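Local coordinates for La protein (Trypanosoma brucei, PDB 1S29), which probably binds RNA through its N-terminal La motif, a winged-helix domain that mediates RNA binding by way of a conserved aromatic patch, at residues F20-V25 with L83-R88. Residues are numbered along the deposited sequence; the frame is centred on the assembly and turned at random.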
# COMPACT_ATOMS: atom_id res chain seq x y z
N PHE A 20 -7.03 -2.03 -2.22
CA PHE A 20 -7.48 -2.72 -3.43
C PHE A 20 -6.44 -3.74 -3.88
O PHE A 20 -6.76 -4.90 -4.15
CB PHE A 20 -7.71 -1.71 -4.55
CG PHE A 20 -8.05 -2.33 -5.89
CD1 PHE A 20 -9.35 -2.75 -6.18
CD2 PHE A 20 -7.07 -2.47 -6.87
CE1 PHE A 20 -9.66 -3.28 -7.43
CE2 PHE A 20 -7.37 -3.00 -8.13
CZ PHE A 20 -8.68 -3.41 -8.41
N TYR A 21 -5.19 -3.31 -3.99
CA TYR A 21 -4.14 -4.21 -4.43
C TYR A 21 -3.94 -5.39 -3.48
O TYR A 21 -3.58 -6.48 -3.91
CB TYR A 21 -2.83 -3.44 -4.61
CG TYR A 21 -2.82 -2.56 -5.84
CD1 TYR A 21 -2.73 -1.17 -5.73
CD2 TYR A 21 -2.92 -3.11 -7.12
CE1 TYR A 21 -2.72 -0.36 -6.87
CE2 TYR A 21 -2.91 -2.30 -8.26
CZ TYR A 21 -2.81 -0.93 -8.13
OH TYR A 21 -2.79 -0.13 -9.25
N PHE A 22 -4.18 -5.16 -2.19
CA PHE A 22 -4.01 -6.21 -1.19
C PHE A 22 -5.29 -6.96 -0.83
O PHE A 22 -5.28 -7.80 0.06
CB PHE A 22 -3.42 -5.62 0.09
CG PHE A 22 -1.94 -5.32 -0.01
CD1 PHE A 22 -1.00 -6.34 0.09
CD2 PHE A 22 -1.49 -4.02 -0.19
CE1 PHE A 22 0.36 -6.07 0.01
CE2 PHE A 22 -0.13 -3.73 -0.27
CZ PHE A 22 0.80 -4.76 -0.17
N SER A 23 -6.39 -6.68 -1.52
CA SER A 23 -7.65 -7.36 -1.21
C SER A 23 -7.55 -8.85 -1.50
O SER A 23 -6.74 -9.27 -2.32
CB SER A 23 -8.80 -6.76 -2.03
OG SER A 23 -8.79 -7.23 -3.37
N ASP A 24 -8.37 -9.64 -0.82
CA ASP A 24 -8.38 -11.08 -1.01
C ASP A 24 -8.55 -11.46 -2.48
O ASP A 24 -7.85 -12.32 -3.00
CB ASP A 24 -9.51 -11.74 -0.21
CG ASP A 24 -9.22 -11.81 1.27
OD1 ASP A 24 -8.16 -11.31 1.70
OD2 ASP A 24 -10.06 -12.36 2.01
N VAL A 25 -9.49 -10.80 -3.15
CA VAL A 25 -9.77 -11.11 -4.54
C VAL A 25 -8.61 -10.82 -5.48
O VAL A 25 -8.24 -11.66 -6.29
CB VAL A 25 -11.01 -10.34 -5.05
CG1 VAL A 25 -11.18 -10.56 -6.55
CG2 VAL A 25 -12.25 -10.81 -4.32
N LEU A 83 8.46 1.90 6.20
CA LEU A 83 8.93 1.78 4.83
C LEU A 83 8.23 0.63 4.12
O LEU A 83 8.37 0.47 2.91
CB LEU A 83 10.45 1.55 4.80
CG LEU A 83 11.31 2.65 5.43
CD1 LEU A 83 12.76 2.35 5.15
CD2 LEU A 83 10.94 4.01 4.87
N MSE A 84 7.47 -0.17 4.87
CA MSE A 84 6.77 -1.31 4.28
C MSE A 84 5.35 -1.45 4.82
O MSE A 84 4.98 -0.86 5.82
CB MSE A 84 7.54 -2.60 4.55
CG MSE A 84 9.03 -2.53 4.25
SE MSE A 84 9.95 -4.23 4.46
CE MSE A 84 9.61 -4.93 2.68
N VAL A 85 4.55 -2.27 4.14
CA VAL A 85 3.18 -2.51 4.57
C VAL A 85 2.82 -3.96 4.28
O VAL A 85 3.33 -4.55 3.34
CB VAL A 85 2.18 -1.57 3.84
CG1 VAL A 85 2.17 -1.86 2.35
CG2 VAL A 85 0.78 -1.73 4.44
N ARG A 86 1.96 -4.53 5.12
CA ARG A 86 1.52 -5.91 4.96
C ARG A 86 0.03 -6.02 5.20
O ARG A 86 -0.59 -5.11 5.76
CB ARG A 86 2.25 -6.82 5.94
CG ARG A 86 1.93 -6.55 7.41
CD ARG A 86 2.66 -7.54 8.30
NE ARG A 86 2.49 -7.26 9.73
CZ ARG A 86 1.37 -7.47 10.41
NH1 ARG A 86 0.30 -7.97 9.82
NH2 ARG A 86 1.33 -7.20 11.71
N ARG A 87 -0.56 -7.13 4.76
CA ARG A 87 -1.97 -7.37 4.98
C ARG A 87 -2.13 -7.69 6.46
O ARG A 87 -1.23 -8.26 7.08
CB ARG A 87 -2.46 -8.58 4.19
CG ARG A 87 -2.72 -8.35 2.73
CD ARG A 87 -2.88 -9.70 2.04
NE ARG A 87 -3.79 -10.59 2.76
CZ ARG A 87 -5.07 -10.79 2.45
NH1 ARG A 87 -5.61 -10.15 1.41
NH2 ARG A 87 -5.81 -11.63 3.17
N ARG A 88 -3.28 -7.32 7.00
CA ARG A 88 -3.59 -7.60 8.39
C ARG A 88 -3.90 -9.10 8.46
O ARG A 88 -3.49 -9.79 9.40
CB ARG A 88 -4.83 -6.81 8.82
CG ARG A 88 -5.24 -6.98 10.27
CD ARG A 88 -4.38 -6.12 11.20
NE ARG A 88 -4.84 -6.20 12.58
CZ ARG A 88 -4.43 -7.11 13.46
NH1 ARG A 88 -3.55 -8.03 13.10
NH2 ARG A 88 -4.91 -7.10 14.70
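In the winged-helix fold of the La motif, the turn between helices 8-21 and 24-27 is fastened to strand 84-87 of the small antiparallel sheet, with Arg87 meeting Phe22 and Asp24. A bend at chi3 (48°) turns NE of Arg87 out of the extended line, and the guanidinium beyond it lies against the turn. There NH1 of Arg87 donates to the backbone O of Phe22 at 2.7 Å, nearly along the C=O axis. NH1 and NH2 of Arg87 both reach OD1 of Asp24, each at 2.8 Å. This salt bridge is thus an end-on grip by two nitrogens on one oxygen, which lies in the guanidinium plane, while the carboxylate is turned 31° from that plane. Bonding to the carbonyl and the carboxylate together fixes how the guanidinium is rotated, and the positive charge would be partly balanced by Asp24. Further back, CG of Arg87 packs 3.7 Å from CD1 of Phe22, the two side chains running past one another in opposite senses, ring and guanidinium planes 47° apart. The buried Phe22 ring also meets Val85, whose CG1 lies 4.0 Å from CE2 of Phe22. On the helical side, Ser23 is the N-cap of helix 24-27: its OG accepts from the N of Asn26 and also donates to O of Phe20 at 3.2 Å. Asp89 and Pro90 offer backbone oxygens to NE and NH2 of Arg87, tying in the last residues of this fragment. Phe22 and Val85 continue the apolar core onto Leu76 of strand 76-78 and Leu50 of helix 47-50, while the backbone of Val85 pairs with Val45 of strand 45-46.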